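Local coordinates for protein L-lysine 6-monooxygenase (Pseudomonas syringae pv. tomato, PDB 5CQF) that probably hydroxylates the side-chain amine of L-lysine or a related amino acid, using FAD and NADPH, as a step in siderophore biosynthesis, at residues A177-L186 with I316-Y326; Q214-S225 with I285-L296. All blocks are in the same frame, centred on the assembly; numbering follows the deposited sequence.

Contact 1 of 2, residues A177-L186 with I316-Y326; sequences AFEALLGPTL and ISAIEHTADGY
I319 pushes its side chain from strand 316-322 between L181, F178 and L186, and following it outward gives the order of the apolar packing. From CB, which points toward 177-186, the CG2 branch lies between the backbone N and the carbonyl carbon of its own residue and meets L181 CD1 at 4.1 Å. CG1 runs anti to the backbone N (chi1 175°) and passes equally close to that methyl, so L181 CD1 meets the fork of I319 tip to tip, touching both branches. With chi2 extended as well (164°), CD1 carries the chain on to L186 and F178. It meets L186 CD1 tip to tip at 3.9 Å, and it also lies near the plane of the F178 ring, at the edge, 4.0 Å from CE1. I316 CD1 comes to the same ring edge at CZ, 4.1 Å away, so two isoleucines of one strand line the rim of a single phenylalanine. L181 and H321 run past each other in opposite directions, CD2 of L181 beside CB of H321.

Beyond the isoleucines, Y326 takes over on the neighbouring strand. Its CE1 lies 4.0 Å from L186 CD1, and T185 CB sits in the ring plane at the edge. The two hydroxyls, T185 OG1 and Y326 OH, are modelled 2.4 Å apart; a hydrogen bond is likely, but that length is doubtful. H321 CD2 lies above one face of the Y326 ring, offset toward its rim. The strands join through a type I turn, T322 to G325, in which T322 OG1 accepts from D324 N (3.1 Å) as an ST turn. L186 opens the edge strand of the parallel sheet, and 316-326 belongs to the antiparallel three-stranded meander inserted before 345-348, that sheet's last strand in sequence, consistent with the NADPH-binding domain of flavoproteins with two dinucleotide-binding domains.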
loop_
_atom_site.group_PDB
_atom_site.type_symbol
_atom_site.label_atom_id
_atom_site.label_comp_id
_atom_site.label_asym_id
_atom_site.label_seq_id
_atom_site.Cartn_x
_atom_site.Cartn_y
_atom_site.Cartn_z
ATOM N N ALA A 177 12.598 -31.402 -27.741
ATOM C CA ALA A 177 12.121 -32.502 -26.892
ATOM C C ALA A 177 10.583 -32.589 -26.787
ATOM O O ALA A 177 10.035 -33.665 -26.509
ATOM C CB ALA A 177 12.733 -32.386 -25.500
ATOM N N PHE A 178 9.893 -31.470 -27.008
ATOM C CA PHE A 178 8.444 -31.408 -26.818
ATOM C C PHE A 178 7.602 -31.405 -28.095
ATOM O O PHE A 178 6.411 -31.655 -28.016
ATOM C CB PHE A 178 8.078 -30.158 -26.018
ATOM C CG PHE A 178 8.706 -30.091 -24.664
ATOM C CD1 PHE A 178 8.217 -30.849 -23.621
ATOM C CD2 PHE A 178 9.770 -29.237 -24.420
ATOM C CE1 PHE A 178 8.790 -30.770 -22.365
ATOM C CE2 PHE A 178 10.341 -29.145 -23.165
ATOM C CZ PHE A 178 9.852 -29.913 -22.138
ATOM N N GLU A 179 8.188 -31.106 -29.251
ATOM C CA GLU A 179 7.395 -30.914 -30.481
ATOM C C GLU A 179 6.432 -32.058 -30.814
ATOM O O GLU A 179 5.283 -31.818 -31.190
ATOM C CB GLU A 179 8.292 -30.603 -31.682
ATOM C CG GLU A 179 8.383 -29.109 -31.934
ATOM C CD GLU A 179 9.469 -28.709 -32.922
ATOM O OE1 GLU A 179 9.767 -29.490 -33.868
ATOM O OE2 GLU A 179 10.013 -27.586 -32.746
ATOM N N ALA A 180 6.884 -33.295 -30.657
ATOM C CA ALA A 180 6.034 -34.454 -30.960
ATOM C C ALA A 180 4.899 -34.594 -29.956
ATOM O O ALA A 180 3.898 -35.280 -30.221
ATOM C CB ALA A 180 6.864 -35.732 -30.995
ATOM N N LEU A 181 5.058 -33.949 -28.799
ATOM C CA LEU A 181 4.132 -34.117 -27.685
ATOM C C LEU A 181 3.022 -33.072 -27.640
ATOM O O LEU A 181 1.997 -33.308 -26.994
ATOM C CB LEU A 181 4.907 -34.150 -26.363
ATOM C CG LEU A 181 5.953 -35.260 -26.227
ATOM C CD1 LEU A 181 6.689 -35.161 -24.900
ATOM C CD2 LEU A 181 5.318 -36.639 -26.373
ATOM N N LEU A 182 3.201 -31.945 -28.328
ATOM C CA LEU A 182 2.179 -30.889 -28.336
ATOM C C LEU A 182 0.798 -31.479 -28.560
ATOM O O LEU A 182 0.583 -32.221 -29.506
ATOM C CB LEU A 182 2.455 -29.825 -29.402
ATOM C CG LEU A 182 3.676 -28.936 -29.156
ATOM C CD1 LEU A 182 3.803 -27.869 -30.249
ATOM C CD2 LEU A 182 3.632 -28.302 -27.762
ATOM N N GLY A 183 -0.124 -31.148 -27.670
ATOM C CA GLY A 183 -1.455 -31.728 -27.683
ATOM C C GLY A 183 -2.332 -31.216 -26.550
ATOM O O GLY A 183 -1.981 -30.262 -25.851
ATOM N N PRO A 184 -3.494 -31.843 -26.365
ATOM C CA PRO A 184 -4.435 -31.410 -25.332
ATOM C C PRO A 184 -3.891 -31.435 -23.898
ATOM O O PRO A 184 -4.395 -30.700 -23.066
ATOM C CB PRO A 184 -5.599 -32.410 -25.466
ATOM C CG PRO A 184 -5.510 -32.930 -26.854
ATOM C CD PRO A 184 -4.061 -32.879 -27.241
ATOM N N THR A 185 -2.914 -32.298 -23.616
ATOM C CA THR A 185 -2.354 -32.432 -22.280
ATOM C C THR A 185 -0.914 -31.913 -22.141
ATOM O O THR A 185 -0.339 -31.985 -21.063
ATOM C CB THR A 185 -2.390 -33.894 -21.767
ATOM O OG1 THR A 185 -1.665 -34.738 -22.653
ATOM C CG2 THR A 185 -3.815 -34.404 -21.616
ATOM N N LEU A 186 -0.326 -31.398 -23.208
ATOM C CA LEU A 186 0.950 -30.722 -23.097
ATOM C C LEU A 186 0.916 -29.561 -24.064
ATOM O O LEU A 186 0.802 -29.769 -25.281
ATOM C CB LEU A 186 2.091 -31.692 -23.403
ATOM C CG LEU A 186 3.498 -31.113 -23.215
ATOM C CD1 LEU A 186 4.519 -32.189 -22.851
ATOM C CD2 LEU A 186 3.938 -30.356 -24.456
ATOM N N ILE A 316 14.406 -30.172 -17.559
ATOM C CA ILE A 316 13.799 -31.428 -17.922
ATOM C C ILE A 316 14.786 -32.110 -18.848
ATOM O O ILE A 316 15.097 -31.601 -19.933
ATOM C CB ILE A 316 12.449 -31.215 -18.626
ATOM C CG1 ILE A 316 11.498 -30.501 -17.665
ATOM C CG2 ILE A 316 11.877 -32.547 -19.107
ATOM C CD1 ILE A 316 10.045 -30.514 -18.085
ATOM N N SER A 317 15.289 -33.246 -18.388
ATOM C CA SER A 317 16.324 -34.008 -19.060
ATOM C C SER A 317 15.759 -35.231 -19.804
ATOM O O SER A 317 16.440 -35.827 -20.624
ATOM C CB SER A 317 17.338 -34.459 -18.005
ATOM O OG SER A 317 16.700 -35.247 -17.005
ATOM N N ALA A 318 14.531 -35.624 -19.474
ATOM C CA ALA A 318 13.781 -36.636 -20.239
ATOM C C ALA A 318 12.285 -36.543 -19.926
ATOM O O ALA A 318 11.891 -36.173 -18.826
ATOM C CB ALA A 318 14.297 -38.044 -19.951
ATOM N N ILE A 319 11.463 -36.902 -20.901
ATOM C CA ILE A 319 10.015 -36.912 -20.743
ATOM C C ILE A 319 9.411 -37.930 -21.699
ATOM O O ILE A 319 9.843 -38.037 -22.843
ATOM C CB ILE A 319 9.426 -35.506 -21.012
ATOM C CG1 ILE A 319 7.897 -35.530 -20.962
ATOM C CG2 ILE A 319 9.882 -34.957 -22.353
ATOM C CD1 ILE A 319 7.277 -34.156 -20.830
ATOM N N GLU A 320 8.424 -38.690 -21.238
ATOM C CA GLU A 320 7.696 -39.556 -22.141
ATOM C C GLU A 320 6.240 -39.624 -21.772
ATOM O O GLU A 320 5.882 -39.505 -20.611
ATOM C CB GLU A 320 8.309 -40.963 -22.232
ATOM C CG GLU A 320 8.466 -41.720 -20.925
ATOM C CD GLU A 320 9.041 -43.130 -21.129
ATOM O OE1 GLU A 320 10.190 -43.370 -20.678
ATOM O OE2 GLU A 320 8.356 -43.996 -21.741
ATOM N N HIS A 321 5.418 -39.788 -22.797
ATOM C CA HIS A 321 3.991 -39.920 -22.650
ATOM C C HIS A 321 3.710 -41.408 -22.491
ATOM O O HIS A 321 4.031 -42.210 -23.358
ATOM C CB HIS A 321 3.324 -39.338 -23.899
ATOM C CG HIS A 321 1.842 -39.154 -23.792
ATOM N ND1 HIS A 321 1.006 -39.254 -24.885
ATOM C CD2 HIS A 321 1.045 -38.854 -22.738
ATOM C CE1 HIS A 321 -0.240 -39.028 -24.508
ATOM N NE2 HIS A 321 -0.244 -38.781 -23.210
ATOM N N THR A 322 3.166 -41.781 -21.351
ATOM C CA THR A 322 2.718 -43.132 -21.122
ATOM C C THR A 322 1.184 -43.161 -21.069
ATOM O O THR A 322 0.503 -42.146 -21.265
ATOM C CB THR A 322 3.304 -43.667 -19.802
ATOM O OG1 THR A 322 2.678 -43.006 -18.700
ATOM C CG2 THR A 322 4.785 -43.394 -19.735
ATOM N N ALA A 323 0.650 -44.337 -20.776
ATOM C CA ALA A 323 -0.781 -44.525 -20.603
ATOM C C ALA A 323 -1.275 -43.867 -19.323
ATOM O O ALA A 323 -2.464 -43.614 -19.192
ATOM C CB ALA A 323 -1.112 -46.019 -20.587
ATOM N N ASP A 324 -0.375 -43.605 -18.377
ATOM C CA ASP A 324 -0.749 -42.965 -17.107
ATOM C C ASP A 324 -0.244 -41.514 -16.960
ATOM O O ASP A 324 0.128 -41.117 -15.855
ATOM C CB ASP A 324 -0.205 -43.790 -15.941
ATOM C CG ASP A 324 -0.361 -45.258 -16.160
ATOM O OD1 ASP A 324 0.627 -45.886 -16.605
ATOM O OD2 ASP A 324 -1.462 -45.779 -15.902
ATOM N N GLY A 325 -0.215 -40.751 -18.060
ATOM C CA GLY A 325 0.283 -39.365 -18.063
ATOM C C GLY A 325 1.703 -39.211 -18.581
ATOM O O GLY A 325 2.072 -39.836 -19.571
ATOM N N TYR A 326 2.493 -38.361 -17.921
ATOM C CA TYR A 326 3.868 -38.111 -18.321
ATOM C C TYR A 326 4.805 -38.524 -17.217
ATOM O O TYR A 326 4.480 -38.355 -16.043
ATOM C CB TYR A 326 4.093 -36.632 -18.645
ATOM C CG TYR A 326 3.226 -36.166 -19.777
ATOM C CD1 TYR A 326 3.664 -36.215 -21.091
ATOM C CD2 TYR A 326 1.942 -35.703 -19.541
ATOM C CE1 TYR A 326 2.845 -35.803 -22.130
ATOM C CE2 TYR A 326 1.122 -35.287 -20.576
ATOM C CZ TYR A 326 1.576 -35.353 -21.863
ATOM O OH TYR A 326 0.739 -34.958 -22.867
#

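Contact 2 of 2, residues Q214-S225 with I285-L296; sequences QSASESVLELVS and IDPDERQKLFSL
Between I285-L296 and helix 214-225, whose start holds A216 of what looks like a Rossmann-type GxGxxA motif, side chains pack knobs-into-holes; the axes of the segments 214-225 and 287-296 approach to 9.7 Å at 34°. I285 lays CG1 against the backbone N of Q214. D286, the N-cap of its helix, gives its own N-H to Q214 OE1 in a nearly straight bond (2.9 Å, 172°) that arrives from above the carbonyl plane, while its carboxylate accepts from D288 N. Q214 NE2 donates to E218 OE2, and with both ends of the amide bonded its rotation is fixed. E289, bent at chi2, then brings OE1 to 3.4 Å from E218 CG. The two carboxylates are close, but K292 NZ binds E289 OE2 at 2.7 Å and R111 pairs with E218, which probably offsets their repulsion. K292 also covers L221 CD2 with its CB. L293 enters the hole formed by S217, V220, L221 and V224, its CD1 3.7 Å from V220 CG1; L221 answers as a knob among E289, K292, L293 and L296. Last comes L296, whose CD2 touches S225 OG at 3.5 Å, the same hydroxyl that bonds back to L221 O.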
loop_
_atom_site.group_PDB
_atom_site.type_symbol
_atom_site.label_atom_id
_atom_site.label_comp_id
_atom_site.label_asym_id
_atom_site.label_seq_id
_atom_site.Cartn_x
_atom_site.Cartn_y
_atom_site.Cartn_z
ATOM N N GLN A 214 5.890 -14.331 -16.087
ATOM C CA GLN A 214 4.516 -14.050 -15.720
ATOM C C GLN A 214 3.534 -15.047 -16.318
ATOM O O GLN A 214 2.540 -15.365 -15.691
ATOM C CB GLN A 214 4.100 -12.614 -16.085
ATOM C CG GLN A 214 2.720 -12.272 -15.531
ATOM C CD GLN A 214 2.451 -10.800 -15.348
ATOM O OE1 GLN A 214 3.346 -10.001 -15.020
ATOM N NE2 GLN A 214 1.194 -10.428 -15.526
ATOM N N SER A 215 3.796 -15.550 -17.508
ATOM C CA SER A 215 2.874 -16.502 -18.106
ATOM C C SER A 215 2.843 -17.777 -17.275
ATOM O O SER A 215 1.778 -18.354 -17.083
ATOM C CB SER A 215 3.251 -16.811 -19.561
ATOM O OG SER A 215 3.265 -15.617 -20.322
ATOM N N ALA A 216 4.011 -18.193 -16.782
ATOM C CA ALA A 216 4.109 -19.324 -15.887
ATOM C C ALA A 216 3.367 -19.059 -14.583
ATOM O O ALA A 216 2.672 -19.917 -14.064
ATOM C CB ALA A 216 5.560 -19.688 -15.605
ATOM N N SER A 217 3.537 -17.881 -14.035
ATOM C CA SER A 217 2.901 -17.550 -12.768
ATOM C C SER A 217 1.374 -17.605 -12.903
ATOM O O SER A 217 0.675 -18.269 -12.129
ATOM C CB SER A 217 3.365 -16.165 -12.335
ATOM O OG SER A 217 2.911 -15.894 -11.039
ATOM N N GLU A 218 0.867 -16.938 -13.927
ATOM C CA GLU A 218 -0.559 -16.861 -14.119
ATOM C C GLU A 218 -1.201 -18.233 -14.398
ATOM O O GLU A 218 -2.334 -18.491 -13.998
ATOM C CB GLU A 218 -0.873 -15.898 -15.254
ATOM C CG GLU A 218 -0.487 -14.475 -14.929
ATOM C CD GLU A 218 -0.818 -13.515 -16.063
ATOM O OE1 GLU A 218 -1.188 -14.007 -17.163
ATOM O OE2 GLU A 218 -0.726 -12.275 -15.845
ATOM N N SER A 219 -0.462 -19.105 -15.059
ATOM C CA SER A 219 -0.939 -20.449 -15.319
ATOM C C SER A 219 -1.039 -21.204 -14.036
ATOM O O SER A 219 -2.019 -21.884 -13.770
ATOM C CB SER A 219 0.010 -21.172 -16.265
ATOM O OG SER A 219 0.021 -20.560 -17.542
ATOM N N VAL A 220 -0.009 -21.074 -13.224
ATOM C CA VAL A 220 -0.008 -21.736 -11.951
ATOM C C VAL A 220 -1.187 -21.266 -11.142
ATOM O O VAL A 220 -1.940 -22.079 -10.606
ATOM C CB VAL A 220 1.305 -21.515 -11.189
ATOM C CG1 VAL A 220 1.216 -22.050 -9.769
ATOM C CG2 VAL A 220 2.445 -22.212 -11.915
ATOM N N LEU A 221 -1.349 -19.962 -11.052
ATOM C CA LEU A 221 -2.438 -19.398 -10.262
ATOM C C LEU A 221 -3.785 -19.894 -10.734
ATOM O O LEU A 221 -4.652 -20.232 -9.918
ATOM C CB LEU A 221 -2.404 -17.879 -10.304
ATOM C CG LEU A 221 -3.445 -17.100 -9.479
ATOM C CD1 LEU A 221 -3.326 -17.398 -7.999
ATOM C CD2 LEU A 221 -3.225 -15.611 -9.701
ATOM N N GLU A 222 -3.965 -19.957 -12.043
ATOM C CA GLU A 222 -5.253 -20.305 -12.579
ATOM C C GLU A 222 -5.531 -21.778 -12.280
ATOM O O GLU A 222 -6.667 -22.158 -11.917
ATOM C CB GLU A 222 -5.327 -19.991 -14.063
ATOM C CG GLU A 222 -6.585 -20.516 -14.768
ATOM C CD GLU A 222 -7.874 -19.768 -14.428
ATOM O OE1 GLU A 222 -7.809 -18.573 -14.061
ATOM O OE2 GLU A 222 -8.962 -20.382 -14.569
ATOM N N LEU A 223 -4.500 -22.612 -12.383
ATOM C CA LEU A 223 -4.691 -24.026 -12.094
ATOM C C LEU A 223 -5.053 -24.261 -10.625
ATOM O O LEU A 223 -6.050 -24.931 -10.348
ATOM C CB LEU A 223 -3.471 -24.836 -12.453
ATOM C CG LEU A 223 -3.124 -24.886 -13.929
ATOM C CD1 LEU A 223 -1.802 -25.616 -14.060
ATOM C CD2 LEU A 223 -4.216 -25.577 -14.762
ATOM N N VAL A 224 -4.256 -23.747 -9.683
ATOM C CA VAL A 224 -4.586 -23.960 -8.275
ATOM C C VAL A 224 -5.870 -23.210 -7.896
ATOM O O VAL A 224 -6.473 -23.526 -6.893
ATOM C CB VAL A 224 -3.463 -23.555 -7.293
ATOM C CG1 VAL A 224 -2.208 -24.375 -7.519
ATOM C CG2 VAL A 224 -3.159 -22.065 -7.377
ATOM N N SER A 225 -6.293 -22.234 -8.689
ATOM C CA SER A 225 -7.576 -21.568 -8.440
ATOM C C SER A 225 -8.778 -22.385 -8.870
ATOM O O SER A 225 -9.831 -22.238 -8.311
ATOM C CB SER A 225 -7.664 -20.218 -9.159
ATOM O OG SER A 225 -6.792 -19.305 -8.564
ATOM N N ILE A 285 7.758 -10.164 -12.955
ATOM C CA ILE A 285 6.370 -10.531 -12.765
ATOM C C ILE A 285 5.659 -9.410 -12.014
ATOM O O ILE A 285 6.210 -8.876 -11.041
ATOM C CB ILE A 285 6.285 -11.840 -11.972
ATOM C CG1 ILE A 285 6.909 -12.979 -12.781
ATOM C CG2 ILE A 285 4.842 -12.184 -11.635
ATOM C CD1 ILE A 285 6.997 -14.274 -11.999
ATOM N N ASP A 286 4.477 -9.016 -12.511
ATOM C CA ASP A 286 3.601 -8.043 -11.822
ATOM C C ASP A 286 3.602 -8.394 -10.344
ATOM O O ASP A 286 3.259 -9.532 -10.023
ATOM C CB ASP A 286 2.175 -8.171 -12.394
ATOM C CG ASP A 286 1.159 -7.221 -11.751
ATOM O OD1 ASP A 286 1.456 -6.604 -10.707
ATOM O OD2 ASP A 286 0.037 -7.100 -12.327
ATOM N N PRO A 287 4.015 -7.451 -9.446
ATOM C CA PRO A 287 4.027 -7.753 -8.006
ATOM C C PRO A 287 2.671 -8.184 -7.460
ATOM O O PRO A 287 2.634 -8.956 -6.549
ATOM C CB PRO A 287 4.515 -6.447 -7.339
ATOM C CG PRO A 287 4.509 -5.400 -8.409
ATOM C CD PRO A 287 4.562 -6.112 -9.736
ATOM N N ASP A 288 1.557 -7.729 -8.028
ATOM C CA ASP A 288 0.227 -8.223 -7.571
ATOM C C ASP A 288 -0.036 -9.655 -7.987
ATOM O O ASP A 288 -0.756 -10.364 -7.289
ATOM C CB ASP A 288 -0.934 -7.335 -8.038
ATOM C CG ASP A 288 -0.790 -5.905 -7.576
ATOM O OD1 ASP A 288 -0.092 -5.650 -6.560
ATOM O OD2 ASP A 288 -1.372 -5.017 -8.248
ATOM N N GLU A 289 0.535 -10.086 -9.106
ATOM C CA GLU A 289 0.420 -11.491 -9.518
ATOM C C GLU A 289 1.188 -12.420 -8.569
ATOM O O GLU A 289 0.645 -13.434 -8.118
ATOM C CB GLU A 289 0.892 -11.689 -10.952
ATOM C CG GLU A 289 -0.063 -11.118 -12.001
ATOM C CD GLU A 289 -1.428 -11.816 -12.030
ATOM O OE1 GLU A 289 -1.501 -13.084 -11.964
ATOM O OE2 GLU A 289 -2.437 -11.084 -12.133
ATOM N N ARG A 290 2.424 -12.059 -8.249
ATOM C CA ARG A 290 3.205 -12.782 -7.248
ATOM C C ARG A 290 2.445 -12.859 -5.941
ATOM O O ARG A 290 2.371 -13.907 -5.321
ATOM C CB ARG A 290 4.549 -12.091 -6.978
ATOM C CG ARG A 290 5.679 -12.489 -7.911
ATOM C CD ARG A 290 5.982 -13.997 -7.882
ATOM N NE ARG A 290 6.306 -14.536 -6.539
ATOM C CZ ARG A 290 5.660 -15.534 -5.909
ATOM N NH1 ARG A 290 4.602 -16.143 -6.455
ATOM N NH2 ARG A 290 6.081 -15.923 -4.710
ATOM N N GLN A 291 1.904 -11.722 -5.524
ATOM C CA GLN A 291 1.153 -11.652 -4.289
ATOM C C GLN A 291 -0.058 -12.572 -4.333
ATOM O O GLN A 291 -0.344 -13.254 -3.370
ATOM C CB GLN A 291 0.771 -10.192 -3.984
ATOM C CG GLN A 291 -0.235 -9.950 -2.855
ATOM C CD GLN A 291 0.192 -10.523 -1.506
ATOM O OE1 GLN A 291 1.387 -10.709 -1.245
ATOM N NE2 GLN A 291 -0.798 -10.815 -0.636
ATOM N N LYS A 292 -0.773 -12.619 -5.445
ATOM C CA LYS A 292 -1.992 -13.454 -5.507
ATOM C C LYS A 292 -1.621 -14.921 -5.340
ATOM O O LYS A 292 -2.281 -15.680 -4.595
ATOM C CB LYS A 292 -2.767 -13.230 -6.817
ATOM C CG LYS A 292 -3.852 -12.170 -6.708
ATOM C CD LYS A 292 -4.036 -11.363 -7.988
ATOM C CE LYS A 292 -4.828 -12.103 -9.045
ATOM N NZ LYS A 292 -4.466 -11.668 -10.437
ATOM N N LEU A 293 -0.556 -15.314 -6.032
ATOM C CA LEU A 293 -0.127 -16.708 -6.011
ATOM C C LEU A 293 0.396 -17.063 -4.645
ATOM O O LEU A 293 -0.037 -18.035 -4.069
ATOM C CB LEU A 293 0.904 -17.000 -7.101
ATOM C CG LEU A 293 1.476 -18.419 -7.076
ATOM C CD1 LEU A 293 0.395 -19.477 -7.219
ATOM C CD2 LEU A 293 2.466 -18.537 -8.197
ATOM N N PHE A 294 1.270 -16.248 -4.084
ATOM C CA PHE A 294 1.814 -16.541 -2.738
ATOM C C PHE A 294 0.719 -16.563 -1.636
ATOM O O PHE A 294 0.683 -17.453 -0.773
ATOM C CB PHE A 294 2.926 -15.527 -2.423
ATOM C CG PHE A 294 3.608 -15.761 -1.119
ATOM C CD1 PHE A 294 4.704 -16.639 -1.025
ATOM C CD2 PHE A 294 3.168 -15.119 0.030
ATOM C CE1 PHE A 294 5.326 -16.864 0.208
ATOM C CE2 PHE A 294 3.778 -15.356 1.265
ATOM C CZ PHE A 294 4.858 -16.222 1.351
ATOM N N SER A 295 -0.196 -15.611 -1.674
ATOM C CA SER A 295 -1.295 -15.574 -0.685
ATOM C C SER A 295 -2.204 -16.809 -0.732
ATOM O O SER A 295 -2.566 -17.353 0.296
ATOM C CB SER A 295 -2.139 -14.313 -0.880
ATOM O OG SER A 295 -3.246 -14.281 -0.002
ATOM N N LEU A 296 -2.549 -17.252 -1.935
ATOM C CA LEU A 296 -3.426 -18.386 -2.105
ATOM C C LEU A 296 -2.780 -19.674 -1.640
ATOM O O LEU A 296 -3.418 -20.498 -0.997
ATOM C CB LEU A 296 -3.823 -18.509 -3.586
ATOM C CG LEU A 296 -4.746 -19.682 -3.991
ATOM C CD1 LEU A 296 -5.910 -19.804 -3.014
ATOM C CD2 LEU A 296 -5.264 -19.481 -5.412
HETATM O O HOH W 1 -0.204 -7.682 -14.688
#

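In the fold
Both contacts build on the same parallel sheet, and contact 2 is nested along the chain within the loop closed by contact 1. Contact 1 lies at the sheet's margin, where strand 186-188 is outermost, and joins it to the antiparallel meander. Contact 2 packs a second helix onto helix 214-226, which in turn covers strands 206-210 and 231-235. Both are partly buried, but contact 1 is nearer the surface, its centre about 26 Å from the chain's centre against 19 Å for contact 2. Contact 2 buries 621 against 382 Å², and R107 of the second subunit hydrogen-bonds S295. Aliphatic and aromatic packing dominates contact 1; contact 2 adds charged groups and a helix cap to its leucine core.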